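Local structure of phytase (Debaryomyces castellii, 2GFI) at residues Y110-P113 / Y117-K120; T122-S127 / G133-M138. The protein catalyses the removal of phosphate from inositol hexakisphosphate as a 3-phytase of the histidine acid phosphatase family. All blocks are in the same frame, centred on the assembly; numbering follows the deposited sequence.

Contact 1. Residues Y110-P113 / Y117-K120; sequences YFVP and YLEK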
ATOM      1  N   TYR A 110      19.652 -25.278  -7.673  1.00 25.27           N
ATOM      2  CA  TYR A 110      20.233 -24.142  -8.343  1.00 24.71           C
ATOM      3  C   TYR A 110      19.146 -23.556  -9.262  1.00 24.98           C
ATOM      4  O   TYR A 110      18.403 -24.321  -9.890  1.00 24.18           O
ATOM      5  CB  TYR A 110      21.447 -24.563  -9.136  1.00 24.17           C
ATOM      6  CG  TYR A 110      22.033 -23.400  -9.867  1.00 23.77           C
ATOM      7  CD1 TYR A 110      22.407 -22.259  -9.181  1.00 22.91           C
ATOM      8  CD2 TYR A 110      22.210 -23.429 -11.254  1.00 24.04           C
ATOM      9  CE1 TYR A 110      22.930 -21.156  -9.862  1.00 23.61           C
ATOM     10  CE2 TYR A 110      22.760 -22.323 -11.940  1.00 21.45           C
ATOM     11  CZ  TYR A 110      23.100 -21.199 -11.234  1.00 22.82           C
ATOM     12  OH  TYR A 110      23.614 -20.091 -11.866  1.00 23.23           O
ATOM     13  N   PHE A 111      19.036 -22.221  -9.325  1.00 24.69           N
ATOM     14  CA  PHE A 111      17.856 -21.610  -9.947  1.00 25.01           C
ATOM     15  C   PHE A 111      17.837 -21.591 -11.485  1.00 26.37           C
ATOM     16  O   PHE A 111      16.809 -21.353 -12.107  1.00 26.82           O
ATOM     17  CB  PHE A 111      17.619 -20.230  -9.388  1.00 24.42           C
ATOM     18  CG  PHE A 111      18.664 -19.219  -9.758  1.00 22.63           C
ATOM     19  CD1 PHE A 111      18.501 -18.412 -10.872  1.00 21.97           C
ATOM     20  CD2 PHE A 111      19.762 -19.024  -8.959  1.00 22.07           C
ATOM     21  CE1 PHE A 111      19.431 -17.435 -11.184  1.00 22.63           C
ATOM     22  CE2 PHE A 111      20.717 -18.081  -9.268  1.00 22.05           C
ATOM     23  CZ  PHE A 111      20.558 -17.281 -10.377  1.00 23.09           C
ATOM     24  N   VAL A 112      18.987 -21.810 -12.095  1.00 27.98           N
ATOM     25  CA  VAL A 112      19.042 -21.979 -13.519  1.00 29.89           C
ATOM     26  C   VAL A 112      19.033 -23.486 -13.791  1.00 32.70           C
ATOM     27  O   VAL A 112      20.073 -24.148 -13.677  1.00 32.82           O
ATOM     28  CB  VAL A 112      20.270 -21.303 -14.137  1.00 29.02           C
ATOM     29  CG1 VAL A 112      20.152 -21.315 -15.633  1.00 27.23           C
ATOM     30  CG2 VAL A 112      20.389 -19.860 -13.629  1.00 28.10           C
ATOM     31  N   PRO A 113      17.863 -24.010 -14.174  1.00 35.42           N
ATOM     32  CA  PRO A 113      17.708 -25.457 -14.357  1.00 37.70           C
ATOM     33  C   PRO A 113      18.514 -25.885 -15.582  1.00 39.50           C
ATOM     34  O   PRO A 113      19.275 -26.879 -15.552  1.00 41.04           O
ATOM     35  CB  PRO A 113      16.195 -25.629 -14.605  1.00 37.88           C
ATOM     36  CG  PRO A 113      15.700 -24.268 -15.144  1.00 37.41           C
ATOM     37  CD  PRO A 113      16.646 -23.251 -14.549  1.00 35.55           C
ATOM     38  N   TYR A 117      19.085 -21.255 -20.719  1.00 27.82           N
ATOM     39  CA  TYR A 117      18.446 -20.017 -20.318  1.00 27.69           C
ATOM     40  C   TYR A 117      19.419 -18.915 -19.994  1.00 26.55           C
ATOM     41  O   TYR A 117      19.023 -17.763 -19.945  1.00 25.90           O
ATOM     42  CB  TYR A 117      17.450 -20.210 -19.176  1.00 29.75           C
ATOM     43  CG  TYR A 117      16.322 -21.118 -19.570  1.00 31.14           C
ATOM     44  CD1 TYR A 117      15.648 -20.936 -20.770  1.00 32.00           C
ATOM     45  CD2 TYR A 117      15.944 -22.170 -18.762  1.00 35.32           C
ATOM     46  CE1 TYR A 117      14.623 -21.779 -21.156  1.00 34.55           C
ATOM     47  CE2 TYR A 117      14.889 -23.026 -19.131  1.00 36.67           C
ATOM     48  CZ  TYR A 117      14.246 -22.821 -20.338  1.00 33.29           C
ATOM     49  OH  TYR A 117      13.212 -23.660 -20.708  1.00 34.66           O
ATOM     50  N   LEU A 118      20.695 -19.245 -19.808  1.00 25.22           N
ATOM     51  CA  LEU A 118      21.630 -18.208 -19.553  1.00 24.56           C
ATOM     52  C   LEU A 118      21.528 -17.225 -20.716  1.00 24.08           C
ATOM     53  O   LEU A 118      21.319 -17.636 -21.864  1.00 24.28           O
ATOM     54  CB  LEU A 118      23.065 -18.727 -19.351  1.00 23.81           C
ATOM     55  CG  LEU A 118      23.336 -19.618 -18.134  1.00 24.13           C
ATOM     56  CD1 LEU A 118      24.823 -20.102 -18.072  1.00 23.32           C
ATOM     57  CD2 LEU A 118      22.919 -18.960 -16.833  1.00 20.99           C
ATOM     58  N   GLU A 119      21.653 -15.939 -20.396  1.00 22.72           N
ATOM     59  CA  GLU A 119      21.668 -14.860 -21.376  1.00 23.08           C
ATOM     60  C   GLU A 119      20.247 -14.469 -21.842  1.00 22.88           C
ATOM     61  O   GLU A 119      20.083 -13.475 -22.528  1.00 24.24           O
ATOM     62  CB  GLU A 119      22.600 -15.156 -22.599  1.00 22.35           C
ATOM     63  CG  GLU A 119      24.066 -15.526 -22.292  1.00 20.92           C
ATOM     64  CD  GLU A 119      24.972 -14.364 -21.917  1.00 25.61           C
ATOM     65  OE1 GLU A 119      24.492 -13.215 -21.876  1.00 23.00           O
ATOM     66  OE2 GLU A 119      26.215 -14.579 -21.646  1.00 27.43           O
ATOM     67  N   LYS A 120      19.234 -15.228 -21.454  1.00 22.58           N
ATOM     68  CA  LYS A 120      17.888 -15.061 -22.015  1.00 22.73           C
ATOM     69  C   LYS A 120      17.018 -14.212 -21.116  1.00 21.81           C
ATOM     70  O   LYS A 120      17.178 -14.207 -19.888  1.00 21.80           O
ATOM     71  CB  LYS A 120      17.170 -16.408 -22.173  1.00 22.46           C
ATOM     72  CG  LYS A 120      17.910 -17.495 -22.965  1.00 24.66           C
ATOM     73  CD  LYS A 120      18.179 -17.137 -24.407  1.00 25.26           C
ATOM     74  CE  LYS A 120      18.513 -18.403 -25.223  1.00 23.32           C
ATOM     75  NZ  LYS A 120      19.915 -18.807 -24.909  1.00 23.43           N
TER
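Val112 and Leu118 supply the tighter of the two apolar contacts that join 110-113 to 117-120. The single methyl CD2 of Leu118 does the touching, and both branches of the valine meet it: CG1 lies 3.8 Å from Leu118 CD2, and Val112 CG2 follows at 4.2 Å. The side chain of Val112 points toward 117-120, and with CG1 anti to the backbone N (chi1 -171°) it is that branch which comes closest to the leucine methyl. The two side chains cross at about a right angle, both in buried surroundings. A second apolar pair lies nearer the surface, where CG of the Pro113 ring approaches CD2 of Tyr117 at 4.2 Å. The proline comes in at the edge of the tyrosine ring, near its plane, so this is side-on packing and not a CH-pi contact over a face. Within 110-113 the backbone packs on its own aromatic ring: Val112 N sits over one face of Tyr110, 3.7 Å above the ring plane and displaced toward the rim.

No hydrogen bond spans the two segments; the one backbone bond inside them lies in 117-120, where Lys120 N donates to Tyr117 O at 3.0 Å and closes a type II beta turn, in which Glu119 takes the positive phi (81°) of the third position.

Aromatic and charged groups tie both segments to their surroundings. Phe111 packs edge-to-face on Tyr258 of helix 249-266, and the Tyr117 ring meets that of Tyr74. Glu119 turns elsewhere, to a salt bridge with Arg167 and a hydrogen bond with Thr77. The arrangement is a short loop bent back on itself and finished by a type II beta turn, held by apolar packing within the long connection between helices 77-91 and 133-148.

Contact 2. Residues T122-S127 / G133-M138; sequences TSPKNS and GTTDAM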
ATOM      1  N   THR A 122      13.887 -13.641 -18.969  1.00 19.03           N
ATOM      2  CA  THR A 122      12.892 -14.478 -18.282  1.00 18.22           C
ATOM      3  C   THR A 122      11.547 -14.156 -18.942  1.00 18.31           C
ATOM      4  O   THR A 122      11.301 -13.013 -19.354  1.00 17.59           O
ATOM      5  CB  THR A 122      12.853 -14.127 -16.813  1.00 18.39           C
ATOM      6  OG1 THR A 122      12.999 -12.694 -16.684  1.00 18.28           O
ATOM      7  CG2 THR A 122      14.103 -14.744 -16.056  1.00 16.79           C
ATOM      8  N   SER A 123      10.686 -15.149 -19.034  1.00 17.84           N
ATOM      9  CA  SER A 123       9.416 -14.993 -19.705  1.00 18.79           C
ATOM     10  C   SER A 123       8.487 -15.982 -19.052  1.00 18.94           C
ATOM     11  O   SER A 123       8.956 -16.831 -18.329  1.00 19.02           O
ATOM     12  CB  SER A 123       9.555 -15.366 -21.188  1.00 19.06           C
ATOM     13  OG  SER A 123       9.760 -16.761 -21.278  1.00 21.78           O
ATOM     14  N   PRO A 124       7.174 -15.864 -19.270  1.00 19.45           N
ATOM     15  CA  PRO A 124       6.220 -16.857 -18.818  1.00 19.71           C
ATOM     16  C   PRO A 124       6.585 -18.265 -19.258  1.00 20.72           C
ATOM     17  O   PRO A 124       6.154 -19.238 -18.671  1.00 20.95           O
ATOM     18  CB  PRO A 124       4.939 -16.412 -19.521  1.00 19.65           C
ATOM     19  CG  PRO A 124       5.038 -14.968 -19.567  1.00 19.40           C
ATOM     20  CD  PRO A 124       6.497 -14.711 -19.892  1.00 19.61           C
ATOM     21  N   LYS A 125       7.378 -18.357 -20.317  1.00 22.43           N
ATOM     22  CA  LYS A 125       7.709 -19.630 -20.947  1.00 22.60           C
ATOM     23  C   LYS A 125       8.875 -20.350 -20.234  1.00 22.20           C
ATOM     24  O   LYS A 125       8.888 -21.569 -20.135  1.00 21.98           O
ATOM     25  CB  LYS A 125       7.992 -19.350 -22.418  1.00 22.86           C
ATOM     26  CG  LYS A 125       8.285 -20.527 -23.308  1.00 23.65           C
ATOM     27  CD  LYS A 125       8.734 -19.957 -24.648  1.00 24.58           C
ATOM     28  CE  LYS A 125       8.794 -21.008 -25.728  1.00 28.07           C
ATOM     29  NZ  LYS A 125       9.218 -20.333 -26.983  1.00 28.44           N
ATOM     30  N   ASN A 126       9.833 -19.593 -19.706  1.00 22.16           N
ATOM     31  CA  ASN A 126      11.009 -20.193 -19.105  1.00 21.65           C
ATOM     32  C   ASN A 126      11.145 -19.898 -17.598  1.00 22.31           C
ATOM     33  O   ASN A 126      12.177 -20.208 -16.958  1.00 22.16           O
ATOM     34  CB  ASN A 126      12.264 -19.792 -19.901  1.00 21.39           C
ATOM     35  CG  ASN A 126      12.623 -18.309 -19.737  1.00 21.37           C
ATOM     36  OD1 ASN A 126      12.152 -17.670 -18.809  1.00 22.13           O
ATOM     37  ND2 ASN A 126      13.454 -17.761 -20.642  1.00 18.98           N
ATOM     38  N   SER A 127      10.079 -19.346 -17.023  1.00 22.33           N
ATOM     39  CA  SER A 127      10.138 -18.755 -15.716  1.00 23.00           C
ATOM     40  C   SER A 127       8.755 -18.645 -15.096  1.00 23.72           C
ATOM     41  O   SER A 127       7.784 -18.382 -15.803  1.00 23.99           O
ATOM     42  CB  SER A 127      10.713 -17.352 -15.854  1.00 22.85           C
ATOM     43  OG  SER A 127      10.894 -16.773 -14.586  1.00 24.14           O
ATOM     44  N   GLY A 133      11.113 -10.661 -17.694  1.00 18.66           N
ATOM     45  CA  GLY A 133      11.603  -9.564 -18.513  1.00 18.38           C
ATOM     46  C   GLY A 133      10.659  -9.302 -19.658  1.00 18.95           C
ATOM     47  O   GLY A 133      10.481  -8.149 -20.063  1.00 19.75           O
ATOM     48  N   THR A 134      10.033 -10.355 -20.177  1.00 18.59           N
ATOM     49  CA  THR A 134       9.226 -10.177 -21.364  1.00 18.92           C
ATOM     50  C   THR A 134       7.904  -9.530 -20.966  1.00 18.88           C
ATOM     51  O   THR A 134       7.367  -8.722 -21.707  1.00 19.53           O
ATOM     52  CB  THR A 134       8.965 -11.484 -22.077  1.00 18.44           C
ATOM     53  OG1 THR A 134       8.326 -12.383 -21.162  1.00 18.82           O
ATOM     54  CG2 THR A 134      10.260 -12.165 -22.492  1.00 17.48           C
ATOM     55  N   THR A 135       7.387  -9.928 -19.809  1.00 18.52           N
ATOM     56  CA  THR A 135       6.180  -9.363 -19.213  1.00 17.94           C
ATOM     57  C   THR A 135       6.366  -7.875 -18.979  1.00 18.62           C
ATOM     58  O   THR A 135       5.520  -7.057 -19.361  1.00 19.52           O
ATOM     59  CB  THR A 135       5.868 -10.107 -17.924  1.00 17.64           C
ATOM     60  OG1 THR A 135       5.578 -11.472 -18.240  1.00 16.25           O
ATOM     61  CG2 THR A 135       4.615  -9.600 -17.278  1.00 16.17           C
ATOM     62  N   ASP A 136       7.501  -7.533 -18.395  1.00 19.08           N
ATOM     63  CA  ASP A 136       7.893  -6.164 -18.160  1.00 18.87           C
ATOM     64  C   ASP A 136       7.899  -5.370 -19.466  1.00 19.57           C
ATOM     65  O   ASP A 136       7.364  -4.267 -19.503  1.00 20.38           O
ATOM     66  CB  ASP A 136       9.279  -6.225 -17.537  1.00 19.21           C
ATOM     67  CG  ASP A 136       9.926  -4.872 -17.355  1.00 19.46           C
ATOM     68  OD1 ASP A 136       9.319  -3.853 -17.684  1.00 22.77           O
ATOM     69  OD2 ASP A 136      11.069  -4.730 -16.885  1.00 20.94           O
ATOM     70  N   ALA A 137       8.511  -5.916 -20.533  1.00 19.15           N
ATOM     71  CA  ALA A 137       8.575  -5.248 -21.825  1.00 17.72           C
ATOM     72  C   ALA A 137       7.208  -5.139 -22.457  1.00 17.52           C
ATOM     73  O   ALA A 137       6.849  -4.079 -22.946  1.00 16.98           O
ATOM     74  CB  ALA A 137       9.582  -5.977 -22.785  1.00 17.93           C
ATOM     75  N   MET A 138       6.434  -6.224 -22.445  1.00 18.09           N
ATOM     76  CA  MET A 138       5.066  -6.199 -22.959  1.00 19.02           C
ATOM     77  C   MET A 138       4.190  -5.148 -22.239  1.00 18.27           C
ATOM     78  O   MET A 138       3.549  -4.332 -22.887  1.00 19.09           O
ATOM     79  CB  MET A 138       4.433  -7.595 -22.886  1.00 18.88           C
ATOM     80  CG  MET A 138       3.096  -7.733 -23.641  1.00 19.99           C
ATOM     81  SD  MET A 138       2.530  -9.438 -24.007  1.00 24.13           S
ATOM     82  CE  MET A 138       3.130  -9.595 -25.659  1.00 25.87           C
TER
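Thr134 presses its whole side chain against Ser123 and its neighbours. Its CB starts the contact 4.0 Å from Ser123 CB. From there CG2 runs on to 3.5 Å from Ser123 CB and also lies beside the carbonyl oxygen of Thr122. The other branch, OG1, is lodged between the backbone N and the carbonyl carbon (chi1 57°), which brings it to 3.2 Å from Pro124 CD and equally near Ser123 CA. Beyond it, Thr135 OG1 faces the same proline ring.

Backbone N-H groups of the first helical turn converge on Thr122. Thr134 N donates to Thr122 O at 3.1 Å, nearly in line with the carbonyl bond. Gly133 N reaches the hydroxyl Thr122 OG1 at 3.0 Å, and its bond to Thr122 O is weak and strongly bent. One residue therefore meets two N-H groups at the start of the helix, where the positive end of the helix dipole would probably strengthen the attraction.

Ser123 OG accepts from Lys125 N (3.0 Å) and from Asn126 N, while Asn126 OD1 takes Ser123 N from above its carbonyl plane. At the subunit boundary, Lys125 forms a salt bridge with Asp183 of the second subunit, and Thr135 packs on Ile142 of that subunit. The loop is shaped by an ST turn and ST motif at Ser123, and Thr122 just before it receives the first N-H groups of helix 133-148, whose Gly133 is about 7 Å from the side chain of His70, the predicted nucleophile of this histidine acid phosphatase.

After helix 77-91 the chain enters a long connection, and contact 1 closes a small loop there, with three residues between 110-113 and 117-120. One residue later 122-127 begins contact 2, which closes across five residues onto the start of helix 133-148. The two closures follow in series; neither nests inside the other nor crosses it. Their centres are 13 Å apart, yet they touch where Tyr117 CE1 packs 3.3 Å from Asn126 CB. Contact 1 thereby links the part of the connection resting on helices 77-91 and 249-266 to the part that contact 2 fastens to helix 133-148, beside the second subunit.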